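Local coordinates for protein activating signal cointegrator 1 complex subunit 2 (Homo sapiens, PDB 6YXQ) that binds polyubiquitin chains and recruits ASCC3 and ALKBH3 to sites of DNA damage, and also takes part in the rescue of stalled ribosomes, at residues M134-E139 with L180-G185; S193-L198 with F267-Q272. All coordinates share one frame; numbering follows the deposited sequence.

Contact 1: residues M134-E139 with L180-G185; sequences MSTHKE and LQKMIG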
HETATM    1  N   MSE B 134      -2.846   7.914 -10.852  1.00 78.26           N
HETATM    2  CA  MSE B 134      -1.550   8.379 -11.342  1.00 75.55           C
HETATM    3  C   MSE B 134      -0.924   7.446 -12.376  1.00 83.78           C
HETATM    4  O   MSE B 134      -0.132   7.878 -13.211  1.00 83.01           O
HETATM    5  CB  MSE B 134      -0.587   8.578 -10.186  1.00 68.37           C
HETATM    6  CG  MSE B 134      -1.041   9.606  -9.188  1.00 94.07           C
HETATM    7 SE   MSE B 134       0.361   9.957  -7.884  1.00120.38          SE
HETATM    8  CE  MSE B 134       0.116   8.458  -6.704  1.00 91.07           C
ATOM      9  N   SER B 135      -1.273   6.162 -12.317  1.00 82.36           N
ATOM     10  CA  SER B 135      -0.797   5.232 -13.333  1.00 73.98           C
ATOM     11  C   SER B 135      -1.515   5.437 -14.658  1.00 76.57           C
ATOM     12  O   SER B 135      -0.948   5.151 -15.717  1.00 74.91           O
ATOM     13  CB  SER B 135      -0.978   3.797 -12.851  1.00 68.71           C
ATOM     14  OG  SER B 135      -2.351   3.527 -12.641  1.00 79.55           O
ATOM     15  N   THR B 136      -2.758   5.920 -14.623  1.00 90.07           N
ATOM     16  CA  THR B 136      -3.501   6.165 -15.857  1.00 96.63           C
ATOM     17  C   THR B 136      -3.086   7.493 -16.477  1.00 92.33           C
ATOM     18  O   THR B 136      -3.074   8.526 -15.801  1.00104.79           O
ATOM     19  CB  THR B 136      -5.008   6.175 -15.596  1.00106.65           C
ATOM     20  OG1 THR B 136      -5.347   5.179 -14.620  1.00109.94           O
ATOM     21  CG2 THR B 136      -5.772   5.906 -16.895  1.00100.17           C
ATOM     22  N   HIS B 137      -2.757   7.472 -17.768  1.00 94.17           N
ATOM     23  CA  HIS B 137      -2.462   8.698 -18.502  1.00 98.99           C
ATOM     24  C   HIS B 137      -3.642   9.180 -19.334  1.00100.92           C
ATOM     25  O   HIS B 137      -3.562  10.253 -19.941  1.00102.63           O
ATOM     26  CB  HIS B 137      -1.230   8.516 -19.403  1.00 98.33           C
ATOM     27  CG  HIS B 137      -1.408   7.503 -20.494  1.00105.89           C
ATOM     28  ND1 HIS B 137      -1.761   6.193 -20.246  1.00109.06           N
ATOM     29  CD2 HIS B 137      -1.260   7.605 -21.836  1.00105.80           C
ATOM     30  CE1 HIS B 137      -1.834   5.536 -21.390  1.00108.66           C
ATOM     31  NE2 HIS B 137      -1.536   6.370 -22.371  1.00103.73           N
ATOM     32  N   LYS B 138      -4.736   8.418 -19.367  1.00103.29           N
ATOM     33  CA  LYS B 138      -5.932   8.756 -20.134  1.00101.77           C
ATOM     34  C   LYS B 138      -7.145   8.565 -19.215  1.00105.43           C
ATOM     35  O   LYS B 138      -7.879   7.584 -19.352  1.00103.94           O
ATOM     36  CB  LYS B 138      -6.046   7.888 -21.393  1.00 97.87           C
ATOM     37  CG  LYS B 138      -4.815   7.887 -22.299  1.00120.79           C
ATOM     38  CD  LYS B 138      -4.624   9.237 -22.963  1.00138.43           C
ATOM     39  CE  LYS B 138      -3.581   9.249 -24.074  1.00140.76           C
ATOM     40  NZ  LYS B 138      -4.192   9.562 -25.399  1.00132.03           N
ATOM     41  N   GLU B 139      -7.344   9.496 -18.271  1.00103.13           N
ATOM     42  CA  GLU B 139      -8.477   9.380 -17.354  1.00 89.97           C
ATOM     43  C   GLU B 139      -9.794   9.301 -18.118  1.00103.52           C
ATOM     44  O   GLU B 139     -10.664   8.489 -17.778  1.00109.04           O
ATOM     45  CB  GLU B 139      -8.490  10.545 -16.361  1.00 91.69           C
ATOM     46  CG  GLU B 139      -9.436  10.328 -15.177  1.00 97.71           C
ATOM     47  CD  GLU B 139      -9.080  11.165 -13.950  1.00 98.60           C
ATOM     48  OE1 GLU B 139     -10.007  11.686 -13.294  1.00 96.10           O
ATOM     49  OE2 GLU B 139      -7.879  11.291 -13.635  1.00 97.74           O
ATOM     50  N   LEU B 180      -3.867  -3.988 -11.429  1.00 76.37           N
ATOM     51  CA  LEU B 180      -2.508  -3.571 -11.113  1.00 66.47           C
ATOM     52  C   LEU B 180      -1.531  -3.999 -12.196  1.00 68.56           C
ATOM     53  O   LEU B 180      -0.549  -3.293 -12.454  1.00 74.99           O
ATOM     54  CB  LEU B 180      -2.104  -4.109  -9.742  1.00 50.07           C
ATOM     55  CG  LEU B 180      -0.694  -3.782  -9.257  1.00 66.36           C
ATOM     56  CD1 LEU B 180      -0.579  -2.385  -8.669  1.00 78.37           C
ATOM     57  CD2 LEU B 180      -0.316  -4.808  -8.226  1.00 77.94           C
ATOM     58  N   GLN B 181      -1.786  -5.137 -12.847  1.00 55.22           N
ATOM     59  CA  GLN B 181      -1.041  -5.471 -14.054  1.00 65.07           C
ATOM     60  C   GLN B 181      -1.080  -4.312 -15.039  1.00 66.81           C
ATOM     61  O   GLN B 181      -0.037  -3.849 -15.514  1.00 75.13           O
ATOM     62  CB  GLN B 181      -1.608  -6.739 -14.700  1.00 65.59           C
ATOM     63  CG  GLN B 181      -1.573  -7.959 -13.802  1.00 82.27           C
ATOM     64  CD  GLN B 181      -1.683  -9.255 -14.576  1.00 99.90           C
ATOM     65  OE1 GLN B 181      -0.907  -9.509 -15.501  1.00112.27           O
ATOM     66  NE2 GLN B 181      -2.648 -10.088 -14.200  1.00 93.17           N
ATOM     67  N   LYS B 182      -2.291  -3.831 -15.348  1.00 65.23           N
ATOM     68  CA  LYS B 182      -2.448  -2.727 -16.287  1.00 72.27           C
ATOM     69  C   LYS B 182      -1.652  -1.517 -15.832  1.00 68.15           C
ATOM     70  O   LYS B 182      -0.899  -0.927 -16.615  1.00 66.68           O
ATOM     71  CB  LYS B 182      -3.928  -2.373 -16.444  1.00 84.45           C
ATOM     72  CG  LYS B 182      -4.210  -1.297 -17.489  1.00107.80           C
ATOM     73  CD  LYS B 182      -5.413  -0.433 -17.110  1.00112.69           C
ATOM     74  CE  LYS B 182      -5.110   1.059 -17.238  1.00103.81           C
ATOM     75  NZ  LYS B 182      -6.146   1.903 -16.571  1.00 95.09           N
HETATM   76  N   MSE B 183      -1.783  -1.149 -14.562  1.00 67.27           N
HETATM   77  CA  MSE B 183      -1.039  -0.008 -14.037  1.00 82.04           C
HETATM   78  C   MSE B 183       0.470  -0.112 -14.215  1.00 78.07           C
HETATM   79  O   MSE B 183       1.107   0.791 -14.776  1.00 66.05           O
HETATM   80  CB  MSE B 183      -1.335   0.195 -12.552  1.00 95.22           C
HETATM   81  CG  MSE B 183      -2.751   0.605 -12.257  1.00117.88           C
HETATM   82 SE   MSE B 183      -3.423  -0.215 -10.646  1.00131.03          SE
HETATM   83  CE  MSE B 183      -2.352   0.669  -9.313  1.00112.22           C
ATOM     84  N   ILE B 184       1.040  -1.204 -13.699  1.00 81.18           N
ATOM     85  CA  ILE B 184       2.491  -1.358 -13.715  1.00 63.43           C
ATOM     86  C   ILE B 184       2.992  -1.430 -15.149  1.00 69.03           C
ATOM     87  O   ILE B 184       3.982  -0.779 -15.515  1.00 78.75           O
ATOM     88  CB  ILE B 184       2.916  -2.592 -12.902  1.00 51.35           C
ATOM     89  CG1 ILE B 184       2.303  -2.556 -11.503  1.00 62.94           C
ATOM     90  CG2 ILE B 184       4.422  -2.643 -12.787  1.00 59.74           C
ATOM     91  CD1 ILE B 184       2.917  -1.516 -10.580  1.00 57.53           C
ATOM     92  N   GLY B 185       2.316  -2.223 -15.982  1.00 62.65           N
ATOM     93  CA  GLY B 185       2.693  -2.295 -17.381  1.00 72.19           C
ATOM     94  C   GLY B 185       2.626  -0.946 -18.061  1.00 76.62           C
ATOM     95  O   GLY B 185       3.477  -0.617 -18.887  1.00 87.43           O
TER

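Contact 2: residues S193-L198 with F267-Q272; sequences SYYSDL and FPLACQ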
ATOM      1  N   SER B 193      12.591   3.920 -18.235  1.00 81.83           N
ATOM      2  CA  SER B 193      13.789   4.029 -17.412  1.00 83.65           C
ATOM      3  C   SER B 193      13.630   3.346 -16.064  1.00 78.05           C
ATOM      4  O   SER B 193      14.622   3.202 -15.342  1.00 83.55           O
ATOM      5  CB  SER B 193      14.180   5.497 -17.227  1.00 78.71           C
ATOM      6  OG  SER B 193      14.742   6.023 -18.423  1.00 81.88           O
ATOM      7  N   TYR B 194      12.416   2.911 -15.720  1.00 69.39           N
ATOM      8  CA  TYR B 194      12.232   2.110 -14.516  1.00 75.28           C
ATOM      9  C   TYR B 194      12.950   0.769 -14.632  1.00 87.09           C
ATOM     10  O   TYR B 194      13.513   0.275 -13.646  1.00101.32           O
ATOM     11  CB  TYR B 194      10.741   1.919 -14.245  1.00 65.30           C
ATOM     12  CG  TYR B 194      10.089   3.171 -13.717  1.00 69.21           C
ATOM     13  CD1 TYR B 194      10.541   3.761 -12.549  1.00 73.88           C
ATOM     14  CD2 TYR B 194       9.041   3.778 -14.396  1.00 74.83           C
ATOM     15  CE1 TYR B 194       9.962   4.908 -12.065  1.00 80.47           C
ATOM     16  CE2 TYR B 194       8.455   4.930 -13.917  1.00 74.09           C
ATOM     17  CZ  TYR B 194       8.920   5.486 -12.749  1.00 75.46           C
ATOM     18  OH  TYR B 194       8.339   6.623 -12.248  1.00 69.71           O
ATOM     19  N   TYR B 195      12.950   0.175 -15.832  1.00 68.63           N
ATOM     20  CA  TYR B 195      13.789  -0.989 -16.107  1.00 70.95           C
ATOM     21  C   TYR B 195      15.215  -0.758 -15.613  1.00 80.10           C
ATOM     22  O   TYR B 195      15.743  -1.521 -14.792  1.00 78.36           O
ATOM     23  CB  TYR B 195      13.793  -1.288 -17.608  1.00 61.54           C
ATOM     24  CG  TYR B 195      12.559  -1.991 -18.143  1.00 65.04           C
ATOM     25  CD1 TYR B 195      12.216  -3.264 -17.715  1.00 59.19           C
ATOM     26  CD2 TYR B 195      11.758  -1.390 -19.102  1.00 65.26           C
ATOM     27  CE1 TYR B 195      11.100  -3.909 -18.215  1.00 65.83           C
ATOM     28  CE2 TYR B 195      10.644  -2.027 -19.607  1.00 68.86           C
ATOM     29  CZ  TYR B 195      10.319  -3.287 -19.162  1.00 68.98           C
ATOM     30  OH  TYR B 195       9.209  -3.922 -19.668  1.00 73.40           O
ATOM     31  N   SER B 196      15.843   0.316 -16.101  1.00 78.73           N
ATOM     32  CA  SER B 196      17.167   0.699 -15.622  1.00 80.31           C
ATOM     33  C   SER B 196      17.181   0.848 -14.110  1.00 74.91           C
ATOM     34  O   SER B 196      18.076   0.327 -13.434  1.00 72.27           O
ATOM     35  CB  SER B 196      17.623   1.998 -16.295  1.00 72.40           C
ATOM     36  OG  SER B 196      17.293   2.009 -17.671  1.00 83.34           O
ATOM     37  N   ASP B 197      16.191   1.559 -13.562  1.00 77.35           N
ATOM     38  CA  ASP B 197      16.057   1.644 -12.114  1.00 79.95           C
ATOM     39  C   ASP B 197      16.128   0.253 -11.503  1.00 72.42           C
ATOM     40  O   ASP B 197      16.998  -0.039 -10.668  1.00 72.11           O
ATOM     41  CB  ASP B 197      14.742   2.332 -11.749  1.00 80.20           C
ATOM     42  CG  ASP B 197      14.879   3.837 -11.640  1.00 84.87           C
ATOM     43  OD1 ASP B 197      15.808   4.404 -12.263  1.00 84.51           O
ATOM     44  OD2 ASP B 197      14.056   4.446 -10.920  1.00 89.81           O
ATOM     45  N   LEU B 198      15.252  -0.638 -11.974  1.00 69.53           N
ATOM     46  CA  LEU B 198      15.283  -2.031 -11.549  1.00 74.30           C
ATOM     47  C   LEU B 198      16.685  -2.604 -11.671  1.00 78.34           C
ATOM     48  O   LEU B 198      17.220  -3.182 -10.718  1.00 83.43           O
ATOM     49  CB  LEU B 198      14.301  -2.841 -12.391  1.00 67.46           C
ATOM     50  CG  LEU B 198      14.133  -4.296 -11.993  1.00 53.53           C
ATOM     51  CD1 LEU B 198      13.750  -4.366 -10.533  1.00 56.08           C
ATOM     52  CD2 LEU B 198      13.080  -4.938 -12.872  1.00 51.56           C
ATOM     53  N   PHE B 267       4.160  -8.371 -12.684  1.00 52.43           N
ATOM     54  CA  PHE B 267       4.905  -7.826 -13.822  1.00 58.82           C
ATOM     55  C   PHE B 267       6.035  -8.765 -14.227  1.00 66.12           C
ATOM     56  O   PHE B 267       7.214  -8.471 -13.988  1.00 74.01           O
ATOM     57  CB  PHE B 267       5.464  -6.446 -13.475  1.00 48.87           C
ATOM     58  CG  PHE B 267       6.040  -5.715 -14.642  1.00 62.93           C
ATOM     59  CD1 PHE B 267       5.238  -5.369 -15.723  1.00 68.89           C
ATOM     60  CD2 PHE B 267       7.378  -5.358 -14.659  1.00 63.09           C
ATOM     61  CE1 PHE B 267       5.763  -4.680 -16.810  1.00 67.87           C
ATOM     62  CE2 PHE B 267       7.911  -4.670 -15.741  1.00 78.85           C
ATOM     63  CZ  PHE B 267       7.101  -4.332 -16.819  1.00 76.68           C
ATOM     64  N   PRO B 268       5.717  -9.891 -14.873  1.00 67.55           N
ATOM     65  CA  PRO B 268       6.770 -10.849 -15.249  1.00 64.31           C
ATOM     66  C   PRO B 268       7.747 -10.345 -16.304  1.00 69.43           C
ATOM     67  O   PRO B 268       8.792 -10.979 -16.487  1.00 78.72           O
ATOM     68  CB  PRO B 268       5.977 -12.048 -15.778  1.00 58.05           C
ATOM     69  CG  PRO B 268       4.680 -11.469 -16.218  1.00 61.49           C
ATOM     70  CD  PRO B 268       4.378 -10.375 -15.244  1.00 67.69           C
ATOM     71  N   LEU B 269       7.454  -9.246 -17.007  1.00 61.86           N
ATOM     72  CA  LEU B 269       8.418  -8.693 -17.957  1.00 72.09           C
ATOM     73  C   LEU B 269       9.728  -8.278 -17.294  1.00 83.86           C
ATOM     74  O   LEU B 269      10.719  -8.051 -17.998  1.00 82.74           O
ATOM     75  CB  LEU B 269       7.824  -7.484 -18.688  1.00 60.33           C
ATOM     76  CG  LEU B 269       6.882  -7.728 -19.866  1.00 62.28           C
ATOM     77  CD1 LEU B 269       6.271  -6.417 -20.295  1.00 84.02           C
ATOM     78  CD2 LEU B 269       7.600  -8.375 -21.034  1.00 61.66           C
ATOM     79  N   ALA B 270       9.754  -8.172 -15.964  1.00 77.52           N
ATOM     80  CA  ALA B 270      10.957  -7.758 -15.260  1.00 65.61           C
ATOM     81  C   ALA B 270      12.004  -8.860 -15.208  1.00 76.29           C
ATOM     82  O   ALA B 270      13.181  -8.569 -14.956  1.00 85.52           O
ATOM     83  CB  ALA B 270      10.588  -7.314 -13.845  1.00 47.07           C
ATOM     84  N   CYS B 271      11.600 -10.107 -15.491  1.00 75.75           N
ATOM     85  CA  CYS B 271      12.410 -11.281 -15.164  1.00 67.73           C
ATOM     86  C   CYS B 271      13.763 -11.258 -15.857  1.00 71.09           C
ATOM     87  O   CYS B 271      14.780 -11.635 -15.260  1.00 74.35           O
ATOM     88  CB  CYS B 271      11.660 -12.560 -15.543  1.00 45.08           C
ATOM     89  SG  CYS B 271      10.289 -13.003 -14.486  1.00 69.92           S
ATOM     90  N   GLN B 272      13.795 -10.851 -17.127  1.00 67.81           N
ATOM     91  CA  GLN B 272      15.070 -10.811 -17.830  1.00 68.48           C
ATOM     92  C   GLN B 272      16.028  -9.849 -17.150  1.00 70.14           C
ATOM     93  O   GLN B 272      17.209 -10.169 -16.961  1.00 78.25           O
ATOM     94  CB  GLN B 272      14.864 -10.435 -19.294  1.00 63.10           C
ATOM     95  CG  GLN B 272      16.147 -10.470 -20.106  1.00 76.81           C
ATOM     96  CD  GLN B 272      16.800 -11.848 -20.146  1.00 94.01           C
ATOM     97  OE1 GLN B 272      17.763 -12.115 -19.421  1.00100.53           O
ATOM     98  NE2 GLN B 272      16.283 -12.725 -21.004  1.00103.29           N
TER

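Contact 1: residues M134-E139 with L180-G185
Ser135 and Met183, the latter present as selenomethionine, meet where the C-terminal end of helix 114-135 abuts the flank of helix 177-190. This is helix-end packing within the mainly helical N-terminal portion of ASCC2. The CA atoms of Ser135 and Met183 lie 5.3 Å apart. On its buried side the contact is compact: Ser135 CB rests 3.6 Å from Met183 CB and 3.7 Å from Met183 CG, so the serine meets the base of the selenomethionine. The hydroxyl is turned back along its own helix. With chi1 at 62°, OG sits between the backbone N and the carbonyl carbon; it is hydrogen-bonded to Leu132 O and also reaches Phe131 O, so that its one proton would be shared. This polar atom is therefore satisfied although no hydrogen bond crosses between the two segments. The backbone leaves helical geometry at Thr136, and there the packing thins out. Lys182, an exposed residue, starts with CG anti to its backbone N (chi1 -176°) and bends at its second and third torsions, which carries its ammonium group over to the threonine. The two side chains cross obliquely with no hydrogen bond between them; Thr136 OG1 is hydrogen-bonded to Leu132 O. A firmer tie comes from Asn186 on helix 177-190, whose ND2 is hydrogen-bonded to Ser135 O and His137 ND1. At the looser side, Lys182 NZ stands 3.9 Å from Thr136 OG1 and 4.0 Å from Thr136 CG2.

Contact 2: residues S193-L198 with F267-Q272
Tyr195 and Ala270 mark the nearest approach of the two backbones, with their CA atoms 7.4 Å apart. Residues 193-198 form the opening of helix 193-216, whereas the chain at 267-270 turns out of helix 243-266 and into helix 271-275. Two backbone bonds tighten that turn, Ala270 N to Phe267 O and Cys271 N to Pro268 O, each spanning three residues. Side chains bridge the gap at two places. In the first, Tyr195 reaches across with its CG anti to the carbonyl carbon (chi1 -78°), and its OH comes to the edge of the Phe267 ring, 3.6 Å from Phe267 CZ. The two aromatic side chains cross at about a right angle, with Tyr195 CE1 4.1 Å from Phe267 CE2. Leu269 completes this group: its CD1 lies 3.9 Å from Tyr195 OH, and its CB covers one face of the Phe267 ring toward the rim. An alanine in place of Tyr195 would remove the ring and hydroxyl and would probably leave the edge of Phe267 and the Leu269 side chain without their partner from helix 193-216. The second meeting is purely aliphatic, Leu198 CD2 against Ala270 CB at 3.6 Å, and is buried. Phe188 extends the aromatic group, stacking on Phe267 and meeting the Tyr195 ring with planes at about 60°, while Phe263 and Leu264 of helix 243-266 pack on Ala270. The whole is largely apolar packing in a mainly helical fold, in which the first turns of one helix are set against the corner joining two others.

Contacts 1 and 2 follow one another along the chain, both segments of contact 1 coming before those of contact 2 in the sequence, and their centres are 16 Å apart. Helix 177-190 supplies one side of contact 1 and is followed directly by helix 193-216, which supplies one side of contact 2. The two sites also touch: Phe267 lies against helix 177-190, with CE1 3.9 Å from Gly185 CA and CG 3.9 Å from Ile184 CG2. Helix 177-190 thus stands between the end of helix 114-135 and the turn after helix 243-266. Packing is thereby continuous between earlier and later helices of this N-terminal portion, and within segment 134-139, Glu139 also packs on Phe167 of the ASCC3 chain.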